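Local coordinates for clavulanic acid biosynthesis oligopeptide binding protein 2 (Streptomyces clavuligerus, PDB 2WOL) that probably binds oligopeptides, as a solute-binding protein of the pathway that makes the beta-lactamase inhibitor clavulanic acid, at residues 234-237 and 243-246; 46-51 and 58-63; 112-117 and 196-201; 70-75 and 552-557. All coordinates share one frame; numbering follows the deposited sequence. Where two conformers were deposited one is given.

How the contacts relate
Contacts 2 and 4 are buried, contact 1 is partly buried, and contact 3 lies at the surface. Helix 54-63 joins the two buried ones: it supplies the 58-63 side of contact 2, and its Arg-61 makes a salt bridge with Asp-552 of contact 4. Contact 4 also touches contact 1, where Gln-554 packs on Pro-243, whereas contact 3 touches none of the others and its centre is about 27 Å from that of contact 4. The chemistry follows the place. Arginines grip carbonyl oxygens in contacts 1 and 3, with waters filling in at the outer one, while glutamine amides work in the interior, through two waters in contact 2 and by a weak direct bond in contact 4.

Contact 1: 234-237 and 243-246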
loop_
_atom_site.group_PDB
_atom_site.type_symbol
_atom_site.label_atom_id
_atom_site.label_comp_id
_atom_site.label_asym_id
_atom_site.label_seq_id
_atom_site.Cartn_x
_atom_site.Cartn_y
_atom_site.Cartn_z
ATOM N N TRP A 234 22.557 7.236 16.231
ATOM C CA TRP A 234 21.134 7.267 16.547
ATOM C C TRP A 234 20.966 7.302 18.066
ATOM O O TRP A 234 21.643 6.568 18.784
ATOM C CB TRP A 234 20.420 6.064 15.927
ATOM C CG TRP A 234 18.988 5.877 16.348
ATOM C CD1 TRP A 234 17.884 6.508 15.838
ATOM C CD2 TRP A 234 18.503 4.971 17.349
ATOM N NE1 TRP A 234 16.745 6.052 16.462
ATOM C CE2 TRP A 234 17.099 5.114 17.398
ATOM C CE3 TRP A 234 19.122 4.057 18.213
ATOM C CZ2 TRP A 234 16.303 4.373 18.276
ATOM C CZ3 TRP A 234 18.326 3.319 19.085
ATOM C CH2 TRP A 234 16.934 3.487 19.111
ATOM N N ASP A 235 20.074 8.169 18.536
ATOM C CA ASP A 235 19.900 8.415 19.964
ATOM C C ASP A 235 18.549 7.904 20.442
ATOM O O ASP A 235 17.506 8.513 20.194
ATOM C CB ASP A 235 20.065 9.908 20.275
ATOM C CG ASP A 235 20.092 10.212 21.775
ATOM O OD1 ASP A 235 19.753 9.336 22.603
ATOM O OD2 ASP A 235 20.455 11.355 22.127
ATOM N N ARG A 236 18.602 6.780 21.147
ATOM C CA ARG A 236 17.435 6.099 21.700
ATOM C C ARG A 236 16.498 7.033 22.477
ATOM O O ARG A 236 15.274 6.922 22.377
ATOM C CB ARG A 236 17.926 4.966 22.600
ATOM C CG ARG A 236 16.869 4.016 23.099
ATOM C CD ARG A 236 17.531 2.904 23.902
ATOM N NE ARG A 236 18.320 1.999 23.064
ATOM C CZ ARG A 236 17.795 1.014 22.342
ATOM N NH1 ARG A 236 16.484 0.817 22.352
ATOM N NH2 ARG A 236 18.575 0.229 21.609
ATOM N N ALA A 237 17.081 7.961 23.235
ATOM C CA ALA A 237 16.315 8.891 24.069
ATOM C C ALA A 237 15.483 9.885 23.260
ATOM O O ALA A 237 14.559 10.507 23.795
ATOM C CB ALA A 237 17.243 9.630 25.026
ATOM N N PRO A 243 12.368 0.669 19.175
ATOM C CA PRO A 243 13.113 0.041 20.274
ATOM C C PRO A 243 14.509 -0.474 19.912
ATOM O O PRO A 243 15.310 -0.728 20.809
ATOM C CB PRO A 243 12.213 -1.126 20.679
ATOM C CG PRO A 243 11.519 -1.502 19.428
ATOM C CD PRO A 243 11.315 -0.222 18.652
ATOM N N ALA A 244 14.788 -0.656 18.619
ATOM C CA ALA A 244 16.104 -1.096 18.133
ATOM C C ALA A 244 16.730 -2.211 18.972
ATOM O O ALA A 244 17.827 -2.063 19.518
ATOM C CB ALA A 244 17.050 0.090 18.013
ATOM N N LEU A 245 16.030 -3.336 19.057
ATOM C CA LEU A 245 16.481 -4.444 19.899
ATOM C C LEU A 245 17.650 -5.262 19.327
ATOM O O LEU A 245 18.648 -5.453 20.017
ATOM C CB LEU A 245 15.305 -5.343 20.304
ATOM C CG LEU A 245 14.189 -4.655 21.094
ATOM C CD1 LEU A 245 13.026 -5.595 21.303
ATOM C CD2 LEU A 245 14.682 -4.101 22.440
ATOM N N PRO A 246 17.547 -5.747 18.073
ATOM C CA PRO A 246 18.665 -6.572 17.601
ATOM C C PRO A 246 19.944 -5.770 17.376
ATOM O O PRO A 246 19.885 -4.578 17.067
ATOM C CB PRO A 246 18.155 -7.150 16.272
ATOM C CG PRO A 246 17.039 -6.286 15.858
ATOM C CD PRO A 246 16.483 -5.601 17.060
#
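Arg-236 reaches from 234-237 to the backbone of Pro-243 and Ala-244, passing round the CZ3-CH2 rim of the Trp-234 indole on the way. Its CB lies 3.9 Å from CH2 of Trp-234, and CG follows at 4.0 Å from the same atom. CG is anti to the backbone N (chi1 -171°) and CD continues the extended chain. A bend at chi3 (-70°) turns NE, CZ and the two terminal nitrogens toward 243-246. CZ3 of Trp-234 then faces one side of the guanidinium, offset toward its rim, while NH2 of Arg-236 lies in the plane of the indole at its edge: the flat groups meet edge to face and are not stacked. The sheet of which strands 225-230 and 248-253 are antiparallel neighbours has its connecting loop here, and the arginine ties the outgoing and returning arms of that loop together. At the tip, NH1 donates to the O of Pro-243; the modelled 2.5 Å is very short, and its exact length is doubtful. NH2 donates to the O of Ala-244 at 3.2 Å, with the acceptor close to the guanidinium plane but the donor well above the carbonyl plane. That same oxygen also accepts from Arg-230. The flat guanidinium, with N-H donors on both terminal nitrogens, suits two successive carbonyls. Ala-244, at a left-handed backbone conformation (phi 42°), turns its small CB toward the indole, 3.6 Å from CH2 of Trp-234, meeting it obliquely. The pyrrole end of that indole is held elsewhere, NE1 donating to Asp-239.

Contact 2: 46-51 and 58-63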
loop_
_atom_site.group_PDB
_atom_site.type_symbol
_atom_site.label_atom_id
_atom_site.label_comp_id
_atom_site.label_asym_id
_atom_site.label_seq_id
_atom_site.Cartn_x
_atom_site.Cartn_y
_atom_site.Cartn_z
ATOM N N LEU A 46 17.540 1.059 -2.431
ATOM C CA LEU A 46 17.950 1.498 -1.095
ATOM C C LEU A 46 17.975 3.030 -0.965
ATOM O O LEU A 46 18.329 3.571 0.084
ATOM C CB LEU A 46 19.299 0.886 -0.695
ATOM C CG LEU A 46 19.321 -0.636 -0.492
ATOM C CD1 LEU A 46 20.742 -1.118 -0.267
ATOM C CD2 LEU A 46 18.419 -1.078 0.657
ATOM N N ASP A 47 17.607 3.725 -2.038
ATOM C CA ASP A 47 17.326 5.151 -1.960
ATOM C C ASP A 47 15.922 5.272 -1.368
ATOM O O ASP A 47 14.964 4.748 -1.937
ATOM C CB ASP A 47 17.405 5.780 -3.362
ATOM C CG ASP A 47 17.273 7.297 -3.347
ATOM O OD1 ASP A 47 16.534 7.835 -2.501
ATOM O OD2 ASP A 47 17.899 7.953 -4.216
ATOM N N PRO A 48 15.786 5.952 -0.213
ATOM C CA PRO A 48 14.463 6.009 0.431
ATOM C C PRO A 48 13.373 6.649 -0.442
ATOM O O PRO A 48 12.183 6.407 -0.226
ATOM C CB PRO A 48 14.718 6.860 1.685
ATOM C CG PRO A 48 15.970 7.612 1.393
ATOM C CD PRO A 48 16.802 6.699 0.550
ATOM N N ALA A 49 13.779 7.454 -1.422
ATOM C CA ALA A 49 12.827 8.133 -2.299
ATOM C C ALA A 49 12.390 7.305 -3.507
ATOM O O ALA A 49 11.434 7.673 -4.190
ATOM C CB ALA A 49 13.392 9.469 -2.761
ATOM N N ARG A 50 13.087 6.203 -3.770
ATOM C CA ARG A 50 12.907 5.474 -5.025
ATOM C C ARG A 50 12.299 4.087 -4.862
ATOM O O ARG A 50 12.303 3.283 -5.804
ATOM C CB ARG A 50 14.232 5.386 -5.775
ATOM C CG ARG A 50 14.831 6.745 -6.117
ATOM C CD ARG A 50 16.114 6.595 -6.909
ATOM N NE ARG A 50 15.870 6.048 -8.242
ATOM C CZ ARG A 50 16.824 5.742 -9.117
ATOM N NH1 ARG A 50 18.104 5.924 -8.809
ATOM N NH2 ARG A 50 16.495 5.248 -10.304
ATOM N N THR A 51 11.773 3.815 -3.672
ATOM C CA THR A 51 11.116 2.541 -3.407
ATOM C C THR A 51 9.589 2.641 -3.416
ATOM O O THR A 51 9.005 3.592 -2.877
ATOM C CB THR A 51 11.602 1.885 -2.095
ATOM O OG1 THR A 51 10.873 0.669 -1.894
ATOM C CG2 THR A 51 11.385 2.814 -0.886
ATOM N N LEU A 58 8.439 -0.764 4.946
ATOM C CA LEU A 58 8.502 -1.380 6.263
ATOM C C LEU A 58 9.948 -1.464 6.767
ATOM O O LEU A 58 10.233 -1.129 7.918
ATOM C CB LEU A 58 7.869 -2.772 6.178
ATOM C CG LEU A 58 7.654 -3.598 7.440
ATOM C CD1 LEU A 58 6.531 -2.994 8.283
ATOM C CD2 LEU A 58 7.327 -5.019 7.024
ATOM N N LEU A 59 10.855 -1.898 5.893
ATOM C CA LEU A 59 12.280 -1.962 6.213
ATOM C C LEU A 59 12.871 -0.576 6.484
ATOM O O LEU A 59 13.782 -0.429 7.302
ATOM C CB LEU A 59 13.039 -2.646 5.075
ATOM C CG LEU A 59 14.542 -2.867 5.232
ATOM C CD1 LEU A 59 14.842 -3.885 6.324
ATOM C CD2 LEU A 59 15.117 -3.310 3.905
ATOM N N GLN A 60 12.356 0.436 5.789
ATOM C CA GLN A 60 12.821 1.808 5.982
ATOM C C GLN A 60 12.588 2.340 7.397
ATOM O O GLN A 60 13.252 3.285 7.824
ATOM C CB GLN A 60 12.212 2.743 4.930
ATOM C CG GLN A 60 12.962 2.707 3.597
ATOM C CD GLN A 60 14.352 3.324 3.671
ATOM O OE1 GLN A 60 14.699 4.007 4.637
ATOM N NE2 GLN A 60 15.149 3.088 2.639
ATOM N N ARG A 61 11.664 1.726 8.131
ATOM C CA ARG A 61 11.443 2.110 9.526
ATOM C C ARG A 61 12.678 1.822 10.396
ATOM O O ARG A 61 12.846 2.420 11.453
ATOM C CB ARG A 61 10.181 1.445 10.089
ATOM C CG ARG A 61 8.898 2.105 9.600
ATOM C CD ARG A 61 7.656 1.251 9.836
ATOM N NE ARG A 61 7.318 1.033 11.248
ATOM C CZ ARG A 61 6.746 1.932 12.050
ATOM N NH1 ARG A 61 6.481 3.165 11.627
ATOM N NH2 ARG A 61 6.455 1.599 13.302
ATOM N N LEU A 62 13.540 0.915 9.939
ATOM C CA LEU A 62 14.810 0.637 10.628
ATOM C C LEU A 62 15.936 1.575 10.206
ATOM O O LEU A 62 16.865 1.828 10.980
ATOM C CB LEU A 62 15.267 -0.800 10.363
ATOM C CG LEU A 62 14.489 -1.954 11.001
ATOM C CD1 LEU A 62 13.283 -2.348 10.154
ATOM C CD2 LEU A 62 15.406 -3.149 11.184
ATOM N N LEU A 63 15.855 2.065 8.969
ATOM C CA LEU A 63 16.960 2.787 8.330
ATOM C C LEU A 63 16.860 4.303 8.406
ATOM O O LEU A 63 17.879 4.988 8.513
ATOM C CB LEU A 63 17.075 2.363 6.863
ATOM C CG LEU A 63 17.500 0.924 6.574
ATOM C CD1 LEU A 63 17.288 0.617 5.101
ATOM C CD2 LEU A 63 18.949 0.699 6.976
HETATM O O HOH W 1 17.965 4.027 2.744
HETATM O O HOH W 2 14.630 2.378 -0.151
#
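Gln-60 and Pro-48 make the direct packing between these segments. The glutamine leaves the helix with CG anti to its carbonyl carbon and bends at chi2 (-69°), which lays the amide against the proline: NE2 of Gln-60 is 3.7 Å from CA of Pro-48 and 3.9 Å from its CB. No direct hydrogen bond crosses. Water does that work instead, for NE2 of Gln-60 donates to two molecules. One, 3.0 Å from NE2, passes a bond on to the O of Leu-46 at 2.7 Å; the other, 2.9 Å from NE2, gives only a weak bond to the O of Asp-47. A long polar side chain suits this place because it can serve two backbone carbonyls of a buried loop, while its OE1 bonds to Asn-64. The arrangement links helix 54-63 to the loop that leads into it from strand 34-39. That loop is shaped by a type I turn from Asp-47 to Arg-50, where Pro-48 fits the second position, and by an Asx turn in which OD1 of Asp-47 accepts from N of Ala-49 at 3.0 Å. Among apolar side chains, Leu-46 and Leu-59 do not touch, but both pack on Leu-226 of strand 225-230.

Contact 3: 112-117 and 196-201; sequences GTPITS and PRRSDT
Arg-198 and Thr-113 meet through direct hydrogen bonds. One nitrogen, NH2 of Arg-198, serves two acceptors: OG1 of Thr-113 at 2.9 Å and the backbone O of Pro-114 at 3.0 Å, both near the guanidinium plane. With chi1 at 64°, Thr-113 holds OG1 between its backbone N and carbonyl carbon, facing the arginine, which arrives from the opposite direction on a chain extended from CG to NE. OG1 of Thr-113 is also hydrogen-bonded to OD1 of Asp-111, just before the segment, which helps fix the hydroxyl.

Waters complete the set. One accepts from NE of Arg-198 at 2.8 Å, donates to OG1 of Thr-113 and bonds to OG of Ser-199. Another accepts from NH1 of Arg-198 at 2.9 Å, donates to the O of Pro-114 and bonds to OG1 of Thr-116.

Within the arginine's own segment, CB of Pro-196 lies over the centre of one face of the Arg-198 guanidinium, 3.7 Å above its plane; Tyr-109 also packs on the arginine.

All three nitrogens of the guanidinium thus have partners, yet each acceptor is uncharged, so this exposed tie between two loops rests on hydrogen bonding and bound water, with no salt bridge across it.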
loop_
_atom_site.group_PDB
_atom_site.type_symbol
_atom_site.label_atom_id
_atom_site.label_comp_id
_atom_site.label_asym_id
_atom_site.label_seq_id
_atom_site.Cartn_x
_atom_site.Cartn_y
_atom_site.Cartn_z
ATOM N N GLY A 112 27.688 10.997 11.727
ATOM C CA GLY A 112 27.897 11.939 12.826
ATOM C C GLY A 112 27.485 13.370 12.526
ATOM O O GLY A 112 27.512 14.223 13.416
ATOM N N THR A 113 27.090 13.634 11.282
ATOM C CA THR A 113 26.711 14.985 10.853
ATOM C C THR A 113 25.263 15.315 11.259
ATOM O O THR A 113 24.453 14.405 11.444
ATOM C CB THR A 113 26.907 15.176 9.330
ATOM O OG1 THR A 113 26.027 14.301 8.614
ATOM C CG2 THR A 113 28.349 14.888 8.924
ATOM N N PRO A 114 24.938 16.615 11.418
ATOM C CA PRO A 114 23.631 17.023 11.938
ATOM C C PRO A 114 22.469 16.881 10.957
ATOM O O PRO A 114 22.627 17.127 9.755
ATOM C CB PRO A 114 23.827 18.512 12.269
ATOM C CG PRO A 114 25.291 18.776 12.131
ATOM C CD PRO A 114 25.793 17.785 11.151
ATOM N N ILE A 115 21.311 16.499 11.492
ATOM C CA ILE A 115 20.050 16.519 10.756
ATOM C C ILE A 115 19.397 17.886 10.938
ATOM O O ILE A 115 19.158 18.324 12.071
ATOM C CB ILE A 115 19.074 15.420 11.246
ATOM C CG1 ILE A 115 19.733 14.039 11.165
ATOM C CG2 ILE A 115 17.770 15.461 10.441
ATOM C CD1 ILE A 115 18.909 12.907 11.764
ATOM N N THR A 116 19.120 18.561 9.822
ATOM C CA THR A 116 18.477 19.875 9.852
ATOM C C THR A 116 17.248 19.903 8.949
ATOM O O THR A 116 17.058 19.020 8.108
ATOM C CB THR A 116 19.440 21.018 9.422
ATOM O OG1 THR A 116 19.773 20.877 8.035
ATOM C CG2 THR A 116 20.717 21.018 10.265
ATOM N N SER A 117 16.421 20.930 9.125
ATOM C CA SER A 117 15.222 21.122 8.308
ATOM C C SER A 117 15.539 21.233 6.814
ATOM O O SER A 117 14.738 20.816 5.974
ATOM C CB SER A 117 14.443 22.345 8.781
ATOM O OG SER A 117 15.227 23.523 8.657
ATOM N N PRO A 196 20.687 14.744 3.409
ATOM C CA PRO A 196 21.504 15.956 3.392
ATOM C C PRO A 196 22.131 16.145 2.015
ATOM O O PRO A 196 22.726 15.209 1.473
ATOM C CB PRO A 196 22.566 15.682 4.461
ATOM C CG PRO A 196 22.695 14.213 4.509
ATOM C CD PRO A 196 21.364 13.624 4.091
ATOM N N ARG A 197 21.982 17.344 1.454
ATOM C CA ARG A 197 22.479 17.631 0.105
ATOM C C ARG A 197 23.963 17.272 -0.048
ATOM O O ARG A 197 24.376 16.748 -1.091
ATOM C CB ARG A 197 22.228 19.088 -0.304
ATOM C CG ARG A 197 22.603 19.364 -1.760
ATOM C CD ARG A 197 22.615 20.846 -2.099
ATOM N NE ARG A 197 21.317 21.326 -2.569
ATOM C CZ ARG A 197 20.846 21.163 -3.806
ATOM N NH1 ARG A 197 21.554 20.512 -4.722
ATOM N NH2 ARG A 197 19.657 21.648 -4.125
ATOM N N ARG A 198 24.751 17.520 1.001
ATOM C CA ARG A 198 26.186 17.202 0.995
ATOM C C ARG A 198 26.526 15.743 0.650
ATOM O O ARG A 198 27.593 15.470 0.097
ATOM C CB ARG A 198 26.841 17.593 2.327
ATOM C CG ARG A 198 26.200 16.938 3.543
ATOM C CD ARG A 198 26.892 17.302 4.846
ATOM N NE ARG A 198 26.186 16.667 5.957
ATOM C CZ ARG A 198 25.158 17.204 6.611
ATOM N NH1 ARG A 198 24.718 18.415 6.308
ATOM N NH2 ARG A 198 24.568 16.526 7.586
ATOM N N SER A 199 25.627 14.818 0.989
ATOM C CA SER A 199 25.854 13.387 0.759
ATOM C C SER A 199 25.001 12.833 -0.373
ATOM O O SER A 199 25.026 11.632 -0.642
ATOM C CB SER A 199 25.583 12.586 2.036
ATOM O OG SER A 199 26.463 12.963 3.078
ATOM N N ASP A 200 24.248 13.707 -1.031
ATOM C CA ASP A 200 23.329 13.274 -2.083
ATOM C C ASP A 200 24.041 13.052 -3.416
ATOM O O ASP A 200 24.263 13.993 -4.187
ATOM C CB ASP A 200 22.159 14.257 -2.234
ATOM C CG ASP A 200 21.109 13.769 -3.224
ATOM O OD1 ASP A 200 21.198 12.608 -3.683
ATOM O OD2 ASP A 200 20.197 14.556 -3.550
ATOM N N THR A 201 24.376 11.790 -3.675
ATOM C CA THR A 201 25.031 11.371 -4.912
ATOM C C THR A 201 24.026 11.067 -6.039
ATOM O O THR A 201 24.367 10.403 -7.024
ATOM C CB THR A 201 25.934 10.139 -4.673
ATOM O OG1 THR A 201 25.208 9.157 -3.923
ATOM C CG2 THR A 201 27.177 10.523 -3.895
HETATM O O HOH W 3 26.740 13.980 5.499
HETATM O O HOH W 4 22.260 18.972 7.670
#

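Contact 4: 70-75 and 552-557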
loop_
_atom_site.group_PDB
_atom_site.type_symbol
_atom_site.label_atom_id
_atom_site.label_comp_id
_atom_site.label_asym_id
_atom_site.label_seq_id
_atom_site.Cartn_x
_atom_site.Cartn_y
_atom_site.Cartn_z
ATOM N N TYR A 70 4.278 6.090 11.594
ATOM C CA TYR A 70 3.231 5.262 12.184
ATOM C C TYR A 70 3.736 4.704 13.512
ATOM O O TYR A 70 4.851 4.187 13.587
ATOM C CB TYR A 70 2.743 4.190 11.199
ATOM C CG TYR A 70 2.161 4.854 9.975
ATOM C CD1 TYR A 70 2.925 5.019 8.821
ATOM C CD2 TYR A 70 0.871 5.389 9.998
ATOM C CE1 TYR A 70 2.410 5.669 7.707
ATOM C CE2 TYR A 70 0.345 6.049 8.889
ATOM C CZ TYR A 70 1.127 6.187 7.747
ATOM O OH TYR A 70 0.631 6.842 6.642
ATOM N N PRO A 71 2.937 4.860 14.576
ATOM C CA PRO A 71 3.419 4.465 15.894
ATOM C C PRO A 71 3.560 2.954 16.024
ATOM O O PRO A 71 3.005 2.195 15.213
ATOM C CB PRO A 71 2.345 5.009 16.843
ATOM C CG PRO A 71 1.124 5.116 16.027
ATOM C CD PRO A 71 1.571 5.414 14.619
ATOM N N THR A 72 4.322 2.533 17.025
ATOM C CA THR A 72 4.527 1.116 17.297
ATOM C C THR A 72 3.341 0.618 18.124
ATOM O O THR A 72 3.377 0.596 19.355
ATOM C CB THR A 72 5.889 0.883 17.983
ATOM O OG1 THR A 72 6.918 1.459 17.167
ATOM C CG2 THR A 72 6.180 -0.603 18.173
ATOM N N ASP A 73 2.277 0.242 17.418
ATOM C CA ASP A 73 0.981 -0.023 18.032
ATOM C C ASP A 73 0.177 -0.962 17.137
ATOM O O ASP A 73 -0.067 -0.641 15.974
ATOM C CB ASP A 73 0.232 1.305 18.215
ATOM C CG ASP A 73 -0.970 1.205 19.158
ATOM O OD1 ASP A 73 -1.535 0.105 19.354
ATOM O OD2 ASP A 73 -1.360 2.261 19.700
ATOM N N PRO A 74 -0.227 -2.131 17.674
ATOM C CA PRO A 74 -1.077 -3.062 16.928
ATOM C C PRO A 74 -2.526 -2.601 16.766
ATOM O O PRO A 74 -3.247 -3.138 15.921
ATOM C CB PRO A 74 -1.031 -4.335 17.779
ATOM C CG PRO A 74 -0.742 -3.869 19.145
ATOM C CD PRO A 74 0.142 -2.669 18.999
ATOM N N GLY A 75 -2.943 -1.624 17.570
ATOM C CA GLY A 75 -4.320 -1.131 17.546
ATOM C C GLY A 75 -4.584 -0.042 16.518
ATOM O O GLY A 75 -3.680 0.344 15.776
ATOM N N ASP A 552 5.463 -5.502 11.982
ATOM C CA ASP A 552 6.357 -4.357 12.136
ATOM C C ASP A 552 7.750 -4.849 12.513
ATOM O O ASP A 552 8.089 -4.981 13.689
ATOM C CB ASP A 552 5.825 -3.368 13.168
ATOM C CG ASP A 552 6.523 -2.020 13.100
ATOM O OD1 ASP A 552 7.186 -1.734 12.076
ATOM O OD2 ASP A 552 6.395 -1.238 14.066
ATOM N N ILE A 553 8.544 -5.133 11.487
ATOM C CA ILE A 553 9.894 -5.661 11.639
ATOM C C ILE A 553 10.727 -4.883 12.657
ATOM O O ILE A 553 11.415 -5.480 13.476
ATOM C CB ILE A 553 10.632 -5.670 10.276
ATOM C CG1 ILE A 553 9.835 -6.462 9.226
ATOM C CG2 ILE A 553 12.073 -6.171 10.423
ATOM C CD1 ILE A 553 9.607 -7.935 9.540
ATOM N N GLN A 554 10.655 -3.553 12.602
ATOM C CA GLN A 554 11.501 -2.706 13.444
ATOM C C GLN A 554 11.271 -2.915 14.945
ATOM O O GLN A 554 12.152 -2.633 15.750
ATOM C CB GLN A 554 11.354 -1.228 13.060
ATOM C CG GLN A 554 10.025 -0.581 13.425
ATOM C CD GLN A 554 9.988 -0.084 14.856
ATOM O OE1 GLN A 554 11.030 0.211 15.447
ATOM N NE2 GLN A 554 8.788 0.025 15.420
ATOM N N ALA A 555 10.086 -3.399 15.305
ATOM C CA ALA A 555 9.731 -3.604 16.710
ATOM C C ALA A 555 10.282 -4.910 17.286
ATOM O O ALA A 555 10.309 -5.094 18.504
ATOM C CB ALA A 555 8.225 -3.562 16.875
ATOM N N MET A 556 10.723 -5.807 16.409
ATOM C CA MET A 556 11.077 -7.167 16.801
ATOM C C MET A 556 12.413 -7.259 17.514
ATOM O O MET A 556 13.327 -6.482 17.251
ATOM C CB MET A 556 11.111 -8.077 15.580
ATOM C CG MET A 556 9.766 -8.308 14.951
ATOM S SD MET A 556 9.945 -9.180 13.395
ATOM C CE MET A 556 8.219 -9.398 12.974
ATOM N N GLY A 557 12.513 -8.234 18.411
ATOM C CA GLY A 557 13.789 -8.620 19.001
ATOM C C GLY A 557 13.941 -10.129 18.987
ATOM O O GLY A 557 13.152 -10.840 18.361
#
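Thr-72 presents both branches of its side chain to 552-557, and the tight part of the contact gathers round them. Its CG2, anti to the backbone N (chi1 -55° for OG1), rests 3.8 Å from CB of Ala-555, a methyl against a methyl, the small alanine letting the threonine branch come close. Its OG1 meets NE2 of Gln-554 at 2.9 Å, but the bond is weak, bent to 124° at the hydrogen; the stronger partner of this oxygen is the carbonyl O of Ile-241. The amide nitrogen is directed mainly at its own segment: NE2 of Gln-554 donates to OD2 of Asp-552 at 3.0 Å, nearly straight at 164°, with the acceptor near the amide plane though the donor stands above the carboxylate. Asp-552 in turn makes a salt bridge through OD1 with Arg-61 of helix 54-63, a charge partner that suits a buried carboxylate.

The looser side follows Thr-72 along the chain. Asp-73 points its side chain away from 552-557, and the partly exposed Pro-74 and Gly-75 make no contact with it; there OD1 of Asp-73 accepts from N of Gly-75 at 2.9 Å, closing an Asx turn.

Thr-72 centres an inverse gamma turn and faces the short 3-10 turn 553-555. Joining segments 477 residues apart, the pair is consistent with the family 5 solute-binding fold, where the chain's C-terminal end returns to pack against N-terminal parts.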